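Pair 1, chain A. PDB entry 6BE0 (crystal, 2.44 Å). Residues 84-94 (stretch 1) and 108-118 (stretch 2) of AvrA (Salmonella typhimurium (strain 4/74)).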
# COMPACT_ATOMS: atom_id res chain seq x y z
N PRO A 84 -14.97 -3.52 -9.24
CA PRO A 84 -16.07 -3.99 -8.39
C PRO A 84 -15.71 -5.14 -7.44
O PRO A 84 -16.38 -5.30 -6.42
CB PRO A 84 -17.12 -4.46 -9.42
CG PRO A 84 -16.84 -3.65 -10.63
CD PRO A 84 -15.36 -3.49 -10.67
N GLU A 85 -14.68 -5.91 -7.77
CA GLU A 85 -14.29 -7.05 -6.93
C GLU A 85 -13.25 -6.66 -5.88
O GLU A 85 -12.86 -7.48 -5.04
CB GLU A 85 -13.74 -8.18 -7.80
CG GLU A 85 -14.78 -8.81 -8.72
CD GLU A 85 -14.22 -9.98 -9.52
OE1 GLU A 85 -13.02 -10.28 -9.39
OE2 GLU A 85 -15.00 -10.59 -10.29
N LEU A 86 -12.82 -5.40 -5.92
CA LEU A 86 -11.77 -4.91 -5.03
C LEU A 86 -12.19 -4.96 -3.56
O LEU A 86 -11.41 -5.38 -2.70
CB LEU A 86 -11.40 -3.48 -5.41
CG LEU A 86 -10.40 -2.75 -4.51
CD1 LEU A 86 -9.03 -3.40 -4.59
CD2 LEU A 86 -10.32 -1.28 -4.90
N ASN A 87 -13.41 -4.53 -3.27
CA ASN A 87 -13.92 -4.47 -1.90
C ASN A 87 -13.00 -3.69 -0.98
O ASN A 87 -12.46 -4.24 -0.01
CB ASN A 87 -14.14 -5.88 -1.35
CG ASN A 87 -15.30 -6.59 -2.01
OD1 ASN A 87 -16.17 -5.97 -2.62
ND2 ASN A 87 -15.33 -7.91 -1.89
N LEU A 88 -12.81 -2.40 -1.27
CA LEU A 88 -11.95 -1.55 -0.47
C LEU A 88 -12.77 -0.72 0.51
O LEU A 88 -13.79 -0.13 0.15
CB LEU A 88 -11.11 -0.64 -1.36
CG LEU A 88 -10.05 0.21 -0.65
CD1 LEU A 88 -9.08 -0.67 0.12
CD2 LEU A 88 -9.31 1.07 -1.65
N LYS A 89 -12.31 -0.68 1.76
CA LYS A 89 -12.92 0.13 2.80
C LYS A 89 -11.88 1.06 3.42
O LYS A 89 -10.74 0.67 3.64
CB LYS A 89 -13.53 -0.75 3.89
CG LYS A 89 -14.84 -1.42 3.51
CD LYS A 89 -15.96 -0.39 3.37
CE LYS A 89 -17.32 -1.05 3.26
NZ LYS A 89 -18.39 -0.05 3.04
N PHE A 90 -12.28 2.30 3.67
CA PHE A 90 -11.42 3.26 4.36
C PHE A 90 -11.84 3.36 5.82
O PHE A 90 -12.98 3.72 6.12
CB PHE A 90 -11.48 4.63 3.69
CG PHE A 90 -10.70 5.69 4.41
CD1 PHE A 90 -9.37 5.49 4.73
CD2 PHE A 90 -11.29 6.89 4.75
CE1 PHE A 90 -8.64 6.47 5.39
CE2 PHE A 90 -10.58 7.88 5.41
CZ PHE A 90 -9.25 7.66 5.73
N VAL A 91 -10.92 3.02 6.71
CA VAL A 91 -11.17 3.08 8.15
C VAL A 91 -10.19 4.05 8.78
O VAL A 91 -9.06 4.21 8.31
CB VAL A 91 -11.05 1.68 8.80
CG1 VAL A 91 -12.14 0.76 8.28
CG2 VAL A 91 -9.67 1.08 8.55
N MET A 92 -10.62 4.71 9.85
CA MET A 92 -9.90 5.85 10.39
C MET A 92 -9.26 5.54 11.74
O MET A 92 -8.81 6.45 12.45
CB MET A 92 -10.85 7.04 10.51
CG MET A 92 -11.74 7.19 9.28
SD MET A 92 -12.57 8.78 9.16
CE MET A 92 -11.18 9.84 8.71
N SER A 93 -9.21 4.26 12.10
CA SER A 93 -8.52 3.83 13.31
C SER A 93 -8.34 2.32 13.31
O SER A 93 -9.00 1.60 12.56
CB SER A 93 -9.29 4.26 14.56
OG SER A 93 -10.50 3.53 14.70
N VAL A 94 -7.44 1.84 14.17
CA VAL A 94 -7.21 0.42 14.34
C VAL A 94 -8.47 -0.28 14.84
O VAL A 94 -8.77 -1.40 14.44
CB VAL A 94 -6.06 0.16 15.34
CG1 VAL A 94 -5.87 -1.33 15.59
CG2 VAL A 94 -4.78 0.77 14.81
N GLY A 108 -19.86 -12.96 5.17
CA GLY A 108 -19.53 -14.04 4.26
C GLY A 108 -18.56 -13.63 3.16
O GLY A 108 -18.24 -14.43 2.28
N VAL A 109 -18.11 -12.38 3.20
CA VAL A 109 -17.11 -11.90 2.25
C VAL A 109 -15.80 -12.64 2.48
O VAL A 109 -15.43 -12.93 3.61
CB VAL A 109 -16.90 -10.38 2.37
CG1 VAL A 109 -15.80 -9.91 1.43
CG2 VAL A 109 -18.20 -9.65 2.09
N GLU A 110 -15.11 -12.95 1.38
CA GLU A 110 -13.93 -13.81 1.42
C GLU A 110 -12.68 -13.10 0.91
O GLU A 110 -11.58 -13.64 0.98
CB GLU A 110 -14.19 -15.06 0.58
CG GLU A 110 -15.42 -15.85 1.04
CD GLU A 110 -15.59 -17.16 0.30
OE1 GLU A 110 -14.75 -17.46 -0.58
OE2 GLU A 110 -16.57 -17.88 0.59
N SER A 111 -12.87 -11.89 0.41
CA SER A 111 -11.78 -11.11 -0.16
C SER A 111 -12.07 -9.62 -0.02
O SER A 111 -13.05 -9.12 -0.59
CB SER A 111 -11.56 -11.48 -1.62
OG SER A 111 -10.60 -10.64 -2.23
N ALA A 112 -11.24 -8.92 0.74
CA ALA A 112 -11.44 -7.49 0.96
C ALA A 112 -10.13 -6.80 1.34
O ALA A 112 -9.16 -7.45 1.73
CB ALA A 112 -12.48 -7.27 2.04
N ARG A 113 -10.11 -5.48 1.19
CA ARG A 113 -8.95 -4.68 1.56
C ARG A 113 -9.37 -3.48 2.39
O ARG A 113 -10.51 -3.03 2.32
CB ARG A 113 -8.20 -4.20 0.31
CG ARG A 113 -7.49 -5.31 -0.43
CD ARG A 113 -8.39 -5.97 -1.46
NE ARG A 113 -7.89 -7.27 -1.87
CZ ARG A 113 -8.56 -8.12 -2.64
NH1 ARG A 113 -9.76 -7.80 -3.10
NH2 ARG A 113 -8.02 -9.29 -2.96
N PHE A 114 -8.43 -2.98 3.19
CA PHE A 114 -8.70 -1.86 4.07
C PHE A 114 -7.57 -0.84 4.04
O PHE A 114 -6.42 -1.20 4.25
CB PHE A 114 -8.89 -2.35 5.51
CG PHE A 114 -9.98 -3.36 5.67
CD1 PHE A 114 -9.71 -4.71 5.57
CD2 PHE A 114 -11.28 -2.96 5.93
CE1 PHE A 114 -10.72 -5.65 5.73
CE2 PHE A 114 -12.29 -3.89 6.08
CZ PHE A 114 -12.01 -5.23 5.98
N LEU A 115 -7.91 0.42 3.76
CA LEU A 115 -7.00 1.52 4.03
C LEU A 115 -7.27 2.00 5.44
O LEU A 115 -8.37 2.47 5.75
CB LEU A 115 -7.18 2.67 3.03
CG LEU A 115 -6.84 2.39 1.57
CD1 LEU A 115 -6.81 3.71 0.80
CD2 LEU A 115 -5.52 1.66 1.41
N VAL A 116 -6.26 1.88 6.30
CA VAL A 116 -6.42 2.20 7.72
C VAL A 116 -5.45 3.30 8.15
O VAL A 116 -4.24 3.18 7.96
CB VAL A 116 -6.22 0.95 8.61
CG1 VAL A 116 -4.90 0.24 8.28
CG2 VAL A 116 -6.30 1.32 10.09
N ASN A 117 -6.00 4.36 8.72
CA ASN A 117 -5.19 5.37 9.39
C ASN A 117 -4.87 4.90 10.80
O ASN A 117 -5.73 4.92 11.68
CB ASN A 117 -5.91 6.72 9.43
CG ASN A 117 -5.04 7.82 10.01
OD1 ASN A 117 -3.84 7.64 10.22
ND2 ASN A 117 -5.64 8.97 10.28
N MET A 118 -3.63 4.48 11.01
CA MET A 118 -3.23 3.87 12.27
C MET A 118 -2.89 4.93 13.31
O MET A 118 -2.96 4.68 14.51
CB MET A 118 -2.04 2.94 12.06
CG MET A 118 -2.11 2.12 10.77
SD MET A 118 -1.56 0.42 10.99
CE MET A 118 -3.08 -0.35 11.49
O HOH W 1 -5.67 4.07 15.48

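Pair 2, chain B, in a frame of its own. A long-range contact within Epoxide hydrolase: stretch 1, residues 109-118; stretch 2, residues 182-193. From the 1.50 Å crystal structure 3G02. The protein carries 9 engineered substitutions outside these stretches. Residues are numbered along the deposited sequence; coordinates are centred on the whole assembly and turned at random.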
# COMPACT_ATOMS: atom_id res chain seq x y z
N ALA B 109 33.32 22.77 20.80
CA ALA B 109 31.95 22.60 20.28
C ALA B 109 31.49 21.14 20.34
O ALA B 109 32.24 20.24 19.98
CB ALA B 109 31.85 23.13 18.87
N VAL B 110 30.26 20.94 20.81
CA VAL B 110 29.69 19.60 20.92
C VAL B 110 29.19 19.11 19.56
O VAL B 110 28.33 19.76 18.95
CB VAL B 110 28.52 19.55 21.93
CG1 VAL B 110 28.04 18.11 22.14
CG2 VAL B 110 28.91 20.18 23.27
N PRO B 111 29.73 17.99 19.06
CA PRO B 111 29.24 17.45 17.79
C PRO B 111 27.89 16.75 17.93
O PRO B 111 27.72 15.87 18.77
CB PRO B 111 30.31 16.41 17.41
CG PRO B 111 31.46 16.63 18.39
CD PRO B 111 30.82 17.17 19.61
N ILE B 112 26.92 17.17 17.11
CA ILE B 112 25.60 16.55 17.10
C ILE B 112 25.22 16.21 15.66
O ILE B 112 25.37 17.04 14.77
CB ILE B 112 24.50 17.48 17.70
CG1 ILE B 112 24.92 18.03 19.07
CG2 ILE B 112 23.17 16.73 17.84
CD1 ILE B 112 24.02 19.16 19.58
N ALA B 113 24.75 14.98 15.46
CA ALA B 113 24.10 14.62 14.19
C ALA B 113 22.61 14.48 14.43
O ALA B 113 22.19 13.83 15.39
CB ALA B 113 24.68 13.33 13.62
N LEU B 114 21.82 15.08 13.55
CA LEU B 114 20.37 15.07 13.67
C LEU B 114 19.81 14.25 12.52
O LEU B 114 20.12 14.52 11.36
CB LEU B 114 19.81 16.50 13.67
CG LEU B 114 20.35 17.41 14.79
CD1 LEU B 114 21.51 18.25 14.29
CD2 LEU B 114 19.25 18.31 15.34
N LEU B 115 19.01 13.25 12.86
CA LEU B 115 18.62 12.20 11.91
C LEU B 115 17.15 12.19 11.56
O LEU B 115 16.29 12.02 12.44
CB LEU B 115 19.02 10.82 12.45
CG LEU B 115 20.47 10.61 12.90
CD1 LEU B 115 20.66 9.16 13.30
CD2 LEU B 115 21.46 11.00 11.82
N HIS B 116 16.87 12.36 10.27
CA HIS B 116 15.52 12.34 9.74
C HIS B 116 15.01 10.90 9.55
O HIS B 116 15.73 9.93 9.78
CB HIS B 116 15.48 13.11 8.41
CG HIS B 116 16.03 12.35 7.24
ND1 HIS B 116 17.29 12.56 6.73
CD2 HIS B 116 15.47 11.39 6.48
CE1 HIS B 116 17.49 11.75 5.70
NE2 HIS B 116 16.40 11.02 5.53
N GLY B 117 13.76 10.78 9.13
CA GLY B 117 13.18 9.50 8.74
C GLY B 117 12.39 9.65 7.45
O GLY B 117 12.72 10.48 6.59
N TRP B 118 11.34 8.84 7.32
CA TRP B 118 10.51 8.83 6.12
C TRP B 118 9.13 9.39 6.49
O TRP B 118 8.59 9.00 7.52
CB TRP B 118 10.36 7.40 5.59
CG TRP B 118 9.63 7.33 4.27
CD1 TRP B 118 10.19 7.23 3.03
CD2 TRP B 118 8.21 7.38 4.07
NE1 TRP B 118 9.20 7.22 2.07
CE2 TRP B 118 7.98 7.31 2.68
CE3 TRP B 118 7.10 7.48 4.94
CZ2 TRP B 118 6.69 7.35 2.13
CZ3 TRP B 118 5.82 7.50 4.39
CH2 TRP B 118 5.63 7.44 3.00
N GLY B 182 35.73 14.42 12.16
CA GLY B 182 36.64 14.65 13.29
C GLY B 182 36.05 14.40 14.67
O GLY B 182 36.61 14.87 15.67
N PHE B 183 34.95 13.67 14.73
CA PHE B 183 34.23 13.51 15.99
C PHE B 183 34.36 12.12 16.63
O PHE B 183 33.51 11.70 17.41
CB PHE B 183 32.76 13.91 15.83
CG PHE B 183 32.55 15.23 15.14
CD1 PHE B 183 33.30 16.36 15.50
CD2 PHE B 183 31.60 15.36 14.14
CE1 PHE B 183 33.09 17.58 14.87
CE2 PHE B 183 31.38 16.58 13.49
CZ PHE B 183 32.13 17.69 13.86
N GLY B 184 35.45 11.42 16.30
CA GLY B 184 35.75 10.11 16.89
C GLY B 184 35.81 10.10 18.41
O GLY B 184 35.52 9.09 19.04
N SER B 185 36.19 11.24 19.00
CA SER B 185 36.27 11.39 20.45
C SER B 185 34.90 11.49 21.13
O SER B 185 34.80 11.35 22.35
CB SER B 185 37.13 12.60 20.83
OG SER B 185 36.57 13.80 20.33
N GLY B 186 33.86 11.75 20.35
CA GLY B 186 32.51 11.76 20.89
C GLY B 186 31.53 12.64 20.14
O GLY B 186 31.88 13.74 19.70
N TYR B 187 30.31 12.15 20.00
CA TYR B 187 29.22 12.93 19.42
C TYR B 187 27.89 12.54 20.05
O TYR B 187 27.78 11.49 20.69
CB TYR B 187 29.16 12.78 17.90
CG TYR B 187 28.96 11.36 17.41
CD1 TYR B 187 27.68 10.80 17.34
CD2 TYR B 187 30.04 10.58 17.00
CE1 TYR B 187 27.49 9.50 16.89
CE2 TYR B 187 29.85 9.28 16.55
CZ TYR B 187 28.58 8.75 16.50
OH TYR B 187 28.40 7.46 16.05
N ILE B 188 26.89 13.39 19.86
CA ILE B 188 25.53 13.13 20.33
C ILE B 188 24.63 12.95 19.11
O ILE B 188 24.86 13.56 18.06
CB ILE B 188 25.01 14.29 21.22
CG1 ILE B 188 25.87 14.40 22.49
CG2 ILE B 188 23.54 14.10 21.58
CD1 ILE B 188 25.56 15.61 23.34
N ILE B 189 23.63 12.08 19.26
CA ILE B 189 22.62 11.87 18.22
C ILE B 189 21.27 12.43 18.66
O ILE B 189 20.83 12.17 19.78
CB ILE B 189 22.46 10.37 17.87
CG1 ILE B 189 23.75 9.82 17.25
CG2 ILE B 189 21.26 10.13 16.93
CD1 ILE B 189 24.17 10.48 15.94
N GLN B 190 20.64 13.19 17.78
CA GLN B 190 19.24 13.56 17.91
C GLN B 190 18.52 12.81 16.79
O GLN B 190 18.97 12.83 15.65
CB GLN B 190 19.05 15.07 17.73
CG GLN B 190 17.79 15.65 18.36
CD GLN B 190 16.50 15.17 17.72
OE1 GLN B 190 15.62 14.63 18.39
NE2 GLN B 190 16.39 15.36 16.41
N GLY B 191 17.44 12.12 17.13
CA GLY B 191 16.72 11.34 16.13
C GLY B 191 15.21 11.34 16.30
O GLY B 191 14.70 11.45 17.41
N GLY B 192 14.52 11.22 15.17
CA GLY B 192 13.08 11.00 15.13
C GLY B 192 12.80 9.95 14.06
O GLY B 192 13.66 9.67 13.22
N ASP B 193 11.60 9.37 14.11
CA ASP B 193 11.16 8.40 13.12
C ASP B 193 12.19 7.27 12.95
O ASP B 193 12.73 6.77 13.95
CB ASP B 193 10.86 9.11 11.80
CG ASP B 193 9.92 8.33 10.92
OD1 ASP B 193 8.73 8.24 11.29
OD2 ASP B 193 10.37 7.80 9.89

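Both pairs set two parallel strands side by side, and 14 central residues superpose to 0.6 Å over N, CA and C. The axes approach to 4.6 Å in each, with N-to-C directions 23° apart in pair 1 and 28° in pair 2. The hydrogen-bond ladder is the same: each strand spends both N and O of alternate residues on the two residues flanking the bridge partner. In pair 1, A:Arg113 N donates to A:Asn87 O (2.9 Å), A:Lys89 N to A:Arg113 O (3.0 Å), A:Leu115 N to A:Lys89 O (2.8 Å) and A:Val91 N to A:Leu115 O (2.8 Å). Pair 2 repeats this from B:Ile188 N to B:Pro111 O (2.8 Å) through B:Leu115 N to B:Gln190 O (2.8 Å). The last rung differs: A:Asn117 N reaches A:Val91 O at 3.1 Å, whereas B:Gly192 N to B:Leu115 O is weak at 3.4 Å.

At the entrance, A:Asn87 matches B:Pro111, and both point their CB toward the other strand. The asparagine adds a polar clasp, ND2 donating to A:Ser111 O at 2.9 Å. The proline ring has no polar group and packs: its CB lies over one face of the B:Phe183 ring, 3.5 Å from the centroid.

On the face carrying A:Leu88 and A:Arg113, matched by B:Ile112 and B:Ile188, both pairs mix chemistries, pair 1 through A:Arg113 and pair 2 through B:Gln190, whose CB lies 4.0 Å from B:Leu114 CG. The arginine's CB meets A:Leu88 CD1 at 3.6 Å, while its NH1 bonds A:Leu86 O at 3.0 Å, so one long side chain both packs and ties down the preceding loop. At the position matching the arginine, B:Ile188 CD1 touches B:Val110 CG1 at 3.7 Å.

The other face distributes its bulk differently. A:Lys89 lays its CB 3.8 Å from A:Phe114 CD2, its far end leading away; in pair 2 the small B:Ala113 is met by B:Ile189, whose CD1 comes to 3.7 Å from the alanine CB. Two residues on, bulk is traded between strands: A:Val91 CG2 packs against A:Val116 CB at 3.5 Å, while matching B:Leu115 faces B:Gly191, which offers no side chain; B:Leu115 CD1 packs against B:Ile189 CG2 at 3.8 Å.

Beyond the strands the exits diverge. In pair 1 a water accepts from A:Val94 N (3.1 Å) and donates to A:Met118 O (2.9 Å). In pair 2, B:Asp193 OD2 accepts from B:Trp118 N at 2.9 Å, and an ideal CB on B:Gly117 would sit 2.2 Å from that same OD2, a clash that glycine avoids.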